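Local structure of 6b protein (Agrobacterium vitis, 3AQ2) at residues A[11-16]-A[198-203]; A[63-68]-A[134-139]. The protein disturbs plant cell proliferation as an Agrobacterium toxin with an ADP-ribosylation fold, probably by interfering with the host miRNA machinery. One frame throughout, in Å; residues are numbered along the deposited sequence.

Contact 1: residues A[11-16]-A[198-203]; sequences VRDLRR and VALGSC
A short parallel pairing at one edge of the mixed sheet sets Arg-12 beside Ala-199 and Asp-13 beside Leu-200. Arg-12 bonds the neighbouring strand through both its N and its O: N donates to Val-198 O at 3.1 Å, almost straight (176°), and O accepts from Leu-200 N at 3.0 Å. Leu-200 O then takes Leu-14 N at 2.8 Å, and a water bridges Leu-14 O to Ser-202 N. Leu-200 puts CG between its own backbone N and carbonyl carbon (chi1 70°), and its two methyls part company. CD2 meets Val-11 CG2 at 3.8 Å, the side chains crossing at about a right angle, while CD1 sits over one face of the Arg-15 guanidinium, near the rim and 3.5 Å from NE. That guanidinium grips Asp-13 side-on, with NE on OD1 at 2.9 Å and NH2 on OD2 at 2.8 Å, both syn and close to the guanidinium plane. OD1 also receives Arg-15 N at 3.2 Å, from the anti side and the opposite face of the carboxylate, which makes an Asx turn. Arg-15 NH1 continues to Gln-76 OE1. On the other side of the sheet, Leu-14 CD1 packs on Ala-199 CB, and Leu-14 also touches Leu-23, His-26 and Leu-27 of helix 20-38. Arg-12 NH2 forms a salt bridge with Asp-33 of that helix, and its NH1 bonds Gln-10 O. Backbone bonds thus fix the register, while Asp-13 holds the Arg-15 guanidinium in place beneath an apolar leucine methyl.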
ATOM      1  N   VAL A  11      -3.866  10.628   8.314  1.00 14.66           N
ATOM      2  CA  VAL A  11      -3.004   9.432   8.271  1.00 14.08           C
ATOM      3  C   VAL A  11      -2.424   9.150   9.662  1.00 14.12           C
ATOM      4  O   VAL A  11      -2.037  10.085  10.384  1.00 14.61           O
ATOM      5  CB  VAL A  11      -1.872   9.573   7.216  1.00 13.80           C
ATOM      6  CG1 VAL A  11      -0.822  10.615   7.650  1.00 15.27           C
ATOM      7  CG2 VAL A  11      -1.224   8.226   6.936  1.00 14.19           C
ATOM      8  N   ARG A  12      -2.392   7.875  10.045  1.00 13.41           N
ATOM      9  CA  ARG A  12      -1.813   7.508  11.337  1.00 13.69           C
ATOM     10  C   ARG A  12      -0.312   7.355  11.131  1.00 13.14           C
ATOM     11  O   ARG A  12       0.139   6.434  10.439  1.00 12.29           O
ATOM     12  CB  ARG A  12      -2.384   6.199  11.888  1.00 14.13           C
ATOM     13  CG  ARG A  12      -3.860   6.149  12.335  1.00 18.26           C
ATOM     14  CD  ARG A  12      -4.600   7.457  12.416  1.00 21.37           C
ATOM     15  NE  ARG A  12      -5.917   7.242  13.024  1.00 21.67           N
ATOM     16  CZ  ARG A  12      -6.972   8.033  12.837  1.00 23.66           C
ATOM     17  NH1 ARG A  12      -6.887   9.105  12.052  1.00 23.44           N
ATOM     18  NH2 ARG A  12      -8.125   7.740  13.432  1.00 24.24           N
ATOM     19  N   ASP A  13       0.459   8.269  11.719  1.00 13.20           N
ATOM     20  CA  ASP A  13       1.911   8.183  11.617  1.00 13.29           C
ATOM     21  C   ASP A  13       2.429   7.312  12.758  1.00 12.91           C
ATOM     22  O   ASP A  13       2.495   7.755  13.914  1.00 14.09           O
ATOM     23  CB  ASP A  13       2.535   9.577  11.653  1.00 14.62           C
ATOM     24  CG  ASP A  13       4.047   9.563  11.438  1.00 16.03           C
ATOM     25  OD1 ASP A  13       4.659   8.476  11.340  1.00 14.64           O
ATOM     26  OD2 ASP A  13       4.630  10.676  11.379  1.00 21.10           O
ATOM     27  N   LEU A  14       2.763   6.063  12.429  1.00 11.86           N
ATOM     28  CA  LEU A  14       3.154   5.078  13.432  1.00 11.39           C
ATOM     29  C   LEU A  14       4.671   4.855  13.453  1.00 12.06           C
ATOM     30  O   LEU A  14       5.146   3.861  14.013  1.00 11.92           O
ATOM     31  CB  LEU A  14       2.421   3.745  13.198  1.00 10.91           C
ATOM     32  CG  LEU A  14       0.896   3.867  13.135  1.00 11.73           C
ATOM     33  CD1 LEU A  14       0.247   2.504  12.849  1.00 12.53           C
ATOM     34  CD2 LEU A  14       0.343   4.495  14.417  1.00 12.83           C
ATOM     35  N   ARG A  15       5.431   5.788  12.868  1.00 12.81           N
ATOM     36  CA  ARG A  15       6.892   5.619  12.769  1.00 13.74           C
ATOM     37  C   ARG A  15       7.624   5.536  14.113  1.00 14.66           C
ATOM     38  O   ARG A  15       8.743   5.027  14.162  1.00 15.60           O
ATOM     39  CB  ARG A  15       7.525   6.708  11.895  1.00 13.99           C
ATOM     40  CG  ARG A  15       7.248   6.543  10.413  1.00 13.35           C
ATOM     41  CD  ARG A  15       7.840   7.695   9.624  1.00 17.11           C
ATOM     42  NE  ARG A  15       7.099   8.932   9.854  1.00 18.77           N
ATOM     43  CZ  ARG A  15       7.428  10.113   9.334  1.00 23.14           C
ATOM     44  NH1 ARG A  15       8.500  10.225   8.559  1.00 25.17           N
ATOM     45  NH2 ARG A  15       6.692  11.183   9.597  1.00 22.78           N
ATOM     46  N   ARG A  16       7.006   6.040  15.179  1.00 15.55           N
ATOM     47  CA  ARG A  16       7.609   5.978  16.521  1.00 16.74           C
ATOM     48  C   ARG A  16       7.001   4.862  17.356  1.00 16.14           C
ATOM     49  O   ARG A  16       7.265   4.760  18.557  1.00 17.66           O
ATOM     50  CB  ARG A  16       7.522   7.338  17.220  1.00 18.66           C
ATOM     51  CG  ARG A  16       8.165   8.423  16.389  1.00 22.13           C
ATOM     52  CD  ARG A  16       8.558   9.654  17.172  1.00 30.15           C
ATOM     53  NE  ARG A  16       9.296  10.574  16.304  1.00 35.54           N
ATOM     54  CZ  ARG A  16      10.590  10.460  15.995  1.00 38.09           C
ATOM     55  NH1 ARG A  16      11.324   9.470  16.491  1.00 39.60           N
ATOM     56  NH2 ARG A  16      11.157  11.349  15.189  1.00 39.06           N
ATOM     57  N   VAL A 198      -3.819   4.646   4.975  1.00 10.42           N
ATOM     58  CA  VAL A 198      -4.360   4.421   6.312  1.00 10.34           C
ATOM     59  C   VAL A 198      -3.326   4.815   7.373  1.00 10.25           C
ATOM     60  O   VAL A 198      -3.623   5.583   8.298  1.00 11.05           O
ATOM     61  CB  VAL A 198      -4.810   2.964   6.513  1.00 10.19           C
ATOM     62  CG1 VAL A 198      -5.322   2.756   7.950  1.00 10.78           C
ATOM     63  CG2 VAL A 198      -5.885   2.607   5.483  1.00 11.73           C
ATOM     64  N   ALA A 199      -2.116   4.293   7.216  1.00  9.89           N
ATOM     65  CA  ALA A 199      -1.046   4.529   8.178  1.00 10.26           C
ATOM     66  C   ALA A 199       0.314   4.429   7.499  1.00 10.16           C
ATOM     67  O   ALA A 199       0.434   3.867   6.406  1.00  9.89           O
ATOM     68  CB  ALA A 199      -1.135   3.517   9.322  1.00 10.96           C
ATOM     69  N   LEU A 200       1.338   4.970   8.154  1.00 10.63           N
ATOM     70  CA  LEU A 200       2.724   4.733   7.733  1.00 10.34           C
ATOM     71  C   LEU A 200       3.537   4.320   8.957  1.00 10.22           C
ATOM     72  O   LEU A 200       3.160   4.614  10.095  1.00 11.11           O
ATOM     73  CB  LEU A 200       3.342   5.962   7.047  1.00 11.32           C
ATOM     74  CG  LEU A 200       3.654   7.216   7.882  1.00 12.17           C
ATOM     75  CD1 LEU A 200       4.848   7.967   7.298  1.00 15.35           C
ATOM     76  CD2 LEU A 200       2.437   8.158   7.976  1.00 12.51           C
ATOM     77  N   GLY A 201       4.639   3.614   8.726  1.00  9.22           N
ATOM     78  CA  GLY A 201       5.447   3.178   9.857  1.00  9.27           C
ATOM     79  C   GLY A 201       6.800   2.688   9.412  1.00  9.17           C
ATOM     80  O   GLY A 201       7.159   2.791   8.232  1.00  9.10           O
ATOM     81  N   SER A 202       7.548   2.185  10.390  1.00  9.98           N
ATOM     82  CA  SER A 202       8.885   1.636  10.176  1.00 10.69           C
ATOM     83  C   SER A 202       8.867   0.105  10.184  1.00 10.81           C
ATOM     84  O   SER A 202       8.022  -0.509  10.847  1.00 11.49           O
ATOM     85  CB  SER A 202       9.807   2.137  11.285  1.00 11.20           C
ATOM     86  OG  SER A 202      11.083   1.519  11.192  1.00 12.70           O
ATOM     87  N   CYS A 203       9.817  -0.499   9.456  1.00 10.55           N
ATOM     88  CA  CYS A 203      10.036  -1.943   9.463  1.00 10.82           C
ATOM     89  C   CYS A 203      11.151  -2.350  10.427  1.00 11.87           C
ATOM     90  O   CYS A 203      11.442  -3.533  10.579  1.00 12.33           O
ATOM     91  CB  CYS A 203      10.362  -2.458   8.053  1.00 10.63           C
ATOM     92  SG  CYS A 203       9.010  -2.153   6.913  1.00 12.38           S
TER
HETATM   93  O   HOH W   1       6.313   1.565  12.826  1.00 11.44           O

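Contact 2: residues A[63-68]-A[134-139]; sequences QRLTYV and FLAILM
Ile-137 O has two donors: Thr-66 N at 2.9 Å (166° at the hydrogen) and, weakly, a water, while the CA-H of Leu-65 also points at it. The same water donates to Arg-64 O, accepts from Met-139 N at 3.0 Å and bonds Thr-66 OG1, so it ties together the backbones where they stop pairing directly. Ile-137 N returns to Thr-66 O at 2.8 Å. Two residues further into the strands, Val-68 and Leu-135 exchange a second pair of bonds, Val-68 N to Leu-135 O and Leu-135 N to Val-68 O, each 2.9 Å. These are the hydrogen-bonded pairs of an antiparallel strand pairing, with 66-70 beside 133-137 in the mixed sheet; Tyr-67 and Ala-136 form the non-hydrogen-bonded pair between them, and Tyr-67 is also backbone-bonded to Thr-96. On their face the Tyr-67 ring turns its CD2 edge toward the face of Phe-134 in an offset edge-to-face pair, centroids 5.7 Å apart and planes at 82°. The two side chains run side by side in the same direction, and Ala-136 CB packs against Tyr-67 CE2. Leu-27 of helix 20-38 covers both Tyr-67 and Ala-136. The opposite face carries Thr-66, Val-68, Leu-135 and Ile-137, where Val-68 CG2 meets Ile-137 CD1 at 4.0 Å and Leu-84 of strand 83-85 packs on top. Thr-66 holds OG1 between its own backbone N and carbonyl carbon (chi1 54°), which brings OG1 against Met-139 CG, 3.2 Å away, with SD next to it; Met-139 crosses the threonine at about a right angle and bends at chi3, so that CE comes back to Thr-66 CG2. Leu-65 CD2 rests on Leu-138 CG at 4.0 Å.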
ATOM      1  N   GLN A  63     -11.793  -5.271   4.126  1.00 18.39           N
ATOM      2  CA  GLN A  63     -10.728  -6.244   3.979  1.00 17.75           C
ATOM      3  C   GLN A  63      -9.601  -5.817   4.892  1.00 16.42           C
ATOM      4  O   GLN A  63      -9.646  -4.727   5.458  1.00 16.72           O
ATOM      5  CB  GLN A  63     -10.260  -6.351   2.521  1.00 17.31           C
ATOM      6  CG  GLN A  63      -9.570  -5.102   1.973  1.00 16.96           C
ATOM      7  CD  GLN A  63      -9.180  -5.228   0.508  1.00 18.18           C
ATOM      8  OE1 GLN A  63      -9.514  -4.357  -0.309  1.00 20.57           O
ATOM      9  NE2 GLN A  63      -8.481  -6.310   0.163  1.00 19.57           N
ATOM     10  N   ARG A  64      -8.616  -6.691   5.055  1.00 15.82           N
ATOM     11  CA  ARG A  64      -7.467  -6.393   5.895  1.00 15.26           C
ATOM     12  C   ARG A  64      -6.552  -5.407   5.183  1.00 13.47           C
ATOM     13  O   ARG A  64      -6.595  -5.271   3.956  1.00 13.06           O
ATOM     14  CB  ARG A  64      -6.707  -7.677   6.231  1.00 16.28           C
ATOM     15  CG  ARG A  64      -7.538  -8.668   7.018  1.00 19.70           C
ATOM     16  CD  ARG A  64      -6.786  -9.959   7.278  1.00 24.31           C
ATOM     17  NE  ARG A  64      -6.441 -10.644   6.034  1.00 27.60           N
ATOM     18  CZ  ARG A  64      -5.871 -11.844   5.972  1.00 28.88           C
ATOM     19  NH1 ARG A  64      -5.586 -12.514   7.086  1.00 29.31           N
ATOM     20  NH2 ARG A  64      -5.594 -12.376   4.792  1.00 29.19           N
ATOM     21  N   LEU A  65      -5.718  -4.733   5.965  1.00 12.32           N
ATOM     22  CA  LEU A  65      -4.675  -3.887   5.411  1.00 11.95           C
ATOM     23  C   LEU A  65      -3.676  -4.701   4.598  1.00 11.43           C
ATOM     24  O   LEU A  65      -3.385  -5.869   4.918  1.00 12.22           O
ATOM     25  CB  LEU A  65      -3.925  -3.172   6.534  1.00 11.87           C
ATOM     26  CG  LEU A  65      -4.719  -2.201   7.409  1.00 12.40           C
ATOM     27  CD1 LEU A  65      -3.842  -1.720   8.553  1.00 12.62           C
ATOM     28  CD2 LEU A  65      -5.238  -1.008   6.591  1.00 13.93           C
ATOM     29  N   THR A  66      -3.152  -4.079   3.552  1.00 10.49           N
ATOM     30  CA  THR A  66      -1.949  -4.584   2.874  1.00  9.87           C
ATOM     31  C   THR A  66      -0.884  -3.493   2.886  1.00  9.91           C
ATOM     32  O   THR A  66      -1.169  -2.334   3.237  1.00  9.65           O
ATOM     33  CB  THR A  66      -2.233  -5.102   1.446  1.00  9.97           C
ATOM     34  OG1 THR A  66      -2.888  -4.082   0.681  1.00 10.79           O
ATOM     35  CG2 THR A  66      -3.127  -6.361   1.502  1.00 10.60           C
ATOM     36  N   TYR A  67       0.329  -3.858   2.493  1.00  9.51           N
ATOM     37  CA  TYR A  67       1.502  -3.012   2.734  1.00  8.82           C
ATOM     38  C   TYR A  67       2.263  -2.716   1.460  1.00  8.95           C
ATOM     39  O   TYR A  67       2.506  -3.616   0.647  1.00  8.64           O
ATOM     40  CB  TYR A  67       2.409  -3.666   3.799  1.00  9.36           C
ATOM     41  CG  TYR A  67       1.623  -3.925   5.068  1.00  9.32           C
ATOM     42  CD1 TYR A  67       0.994  -5.149   5.297  1.00 10.28           C
ATOM     43  CD2 TYR A  67       1.463  -2.915   6.013  1.00  9.90           C
ATOM     44  CE1 TYR A  67       0.234  -5.356   6.455  1.00 10.84           C
ATOM     45  CE2 TYR A  67       0.710  -3.115   7.165  1.00 11.53           C
ATOM     46  CZ  TYR A  67       0.099  -4.328   7.377  1.00 11.80           C
ATOM     47  OH  TYR A  67      -0.636  -4.529   8.530  1.00 14.43           O
ATOM     48  N   VAL A  68       2.614  -1.445   1.282  1.00  8.94           N
ATOM     49  CA  VAL A  68       3.495  -1.034   0.188  1.00  8.55           C
ATOM     50  C   VAL A  68       4.782  -0.556   0.856  1.00  8.89           C
ATOM     51  O   VAL A  68       4.788   0.431   1.584  1.00  9.20           O
ATOM     52  CB  VAL A  68       2.877   0.069  -0.713  1.00  8.72           C
ATOM     53  CG1 VAL A  68       3.885   0.535  -1.749  1.00  9.13           C
ATOM     54  CG2 VAL A  68       1.610  -0.460  -1.399  1.00  9.44           C
ATOM     55  N   PHE A 134       7.003   1.582   5.597  1.00  8.71           N
ATOM     56  CA  PHE A 134       5.836   1.067   4.874  1.00  8.06           C
ATOM     57  C   PHE A 134       4.691   2.053   4.867  1.00  8.83           C
ATOM     58  O   PHE A 134       4.571   2.909   5.750  1.00  8.45           O
ATOM     59  CB  PHE A 134       5.348  -0.265   5.483  1.00  8.73           C
ATOM     60  CG  PHE A 134       4.771  -0.125   6.881  1.00  8.37           C
ATOM     61  CD1 PHE A 134       3.413   0.179   7.070  1.00  8.36           C
ATOM     62  CD2 PHE A 134       5.585  -0.286   8.005  1.00  9.22           C
ATOM     63  CE1 PHE A 134       2.866   0.326   8.363  1.00  8.90           C
ATOM     64  CE2 PHE A 134       5.051  -0.153   9.311  1.00  9.36           C
ATOM     65  CZ  PHE A 134       3.702   0.157   9.493  1.00  9.97           C
ATOM     66  N   LEU A 135       3.843   1.885   3.860  1.00  8.14           N
ATOM     67  CA  LEU A 135       2.530   2.507   3.785  1.00  9.16           C
ATOM     68  C   LEU A 135       1.513   1.379   3.947  1.00  9.14           C
ATOM     69  O   LEU A 135       1.581   0.372   3.245  1.00  9.88           O
ATOM     70  CB  LEU A 135       2.351   3.175   2.412  1.00  9.41           C
ATOM     71  CG  LEU A 135       3.399   4.242   2.056  1.00 10.98           C
ATOM     72  CD1 LEU A 135       3.255   4.669   0.602  1.00 12.74           C
ATOM     73  CD2 LEU A 135       3.273   5.422   2.997  1.00 12.26           C
ATOM     74  N   ALA A 136       0.591   1.530   4.889  1.00  8.76           N
ATOM     75  CA  ALA A 136      -0.498   0.573   5.061  1.00  8.93           C
ATOM     76  C   ALA A 136      -1.730   1.101   4.337  1.00  9.36           C
ATOM     77  O   ALA A 136      -2.148   2.249   4.548  1.00  9.35           O
ATOM     78  CB  ALA A 136      -0.768   0.348   6.548  1.00  9.06           C
ATOM     79  N   ILE A 137      -2.306   0.262   3.474  1.00  9.06           N
ATOM     80  CA  ILE A 137      -3.425   0.681   2.643  1.00  9.09           C
ATOM     81  C   ILE A 137      -4.560  -0.323   2.648  1.00  9.11           C
ATOM     82  O   ILE A 137      -4.368  -1.497   2.995  1.00  9.45           O
ATOM     83  CB  ILE A 137      -3.000   0.889   1.158  1.00  8.93           C
ATOM     84  CG1 ILE A 137      -2.466  -0.426   0.546  1.00  9.32           C
ATOM     85  CG2 ILE A 137      -2.017   2.081   1.024  1.00  9.41           C
ATOM     86  CD1 ILE A 137      -2.394  -0.376  -0.991  1.00  9.78           C
ATOM     87  N   LEU A 138      -5.742   0.164   2.287  1.00  9.52           N
ATOM     88  CA  LEU A 138      -6.825  -0.694   1.837  1.00 10.25           C
ATOM     89  C   LEU A 138      -6.837  -0.592   0.317  1.00 10.19           C
ATOM     90  O   LEU A 138      -6.762   0.509  -0.252  1.00 10.98           O
ATOM     91  CB  LEU A 138      -8.151  -0.242   2.444  1.00 10.76           C
ATOM     92  CG  LEU A 138      -8.207  -0.557   3.942  1.00 11.39           C
ATOM     93  CD1 LEU A 138      -9.264   0.287   4.622  1.00 13.90           C
ATOM     94  CD2 LEU A 138      -8.463  -2.048   4.195  1.00 13.04           C
ATOM     95  N   MET A 139      -6.865  -1.746  -0.344  1.00  9.79           N
ATOM     96  CA  MET A 139      -6.723  -1.788  -1.799  1.00  9.62           C
ATOM     97  C   MET A 139      -8.037  -1.493  -2.525  1.00  9.93           C
ATOM     98  O   MET A 139      -9.127  -1.861  -2.061  1.00 10.78           O
ATOM     99  CB  MET A 139      -6.212  -3.160  -2.236  1.00  9.21           C
ATOM    100  CG  MET A 139      -4.768  -3.389  -1.829  1.00  9.65           C
ATOM    101  SD  MET A 139      -4.205  -5.049  -2.241  1.00 10.91           S
ATOM    102  CE  MET A 139      -5.393  -6.024  -1.321  1.00 11.12           C
TER
HETATM  103  O   HOH W   2      -5.950  -3.959   1.439  1.00 12.21           O

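In the fold
The two contacts share one mixed sheet, in the order 12-13, 199-202, 133-137, 66-70: contact 1 pairs 12-13 with 199-202, contact 2 pairs 133-137 with 66-70. Strands 199-202 and 133-137 join directly: Ala-199 O probably accepts from Ala-136 N and Gly-201 O from Phe-134 N. Val-198 and Ala-199 both face Ala-136, a classic beta bulge. Helix 20-38 packs on one face in both contacts. Both are buried; the centre of contact 2 lies about 4 Å from the centre of the chain, that of contact 1 about 12 Å. Contact 2 is antiparallel, mostly apolar and aromatic; contact 1 is parallel and carries an exposed aspartate and two partly exposed arginines.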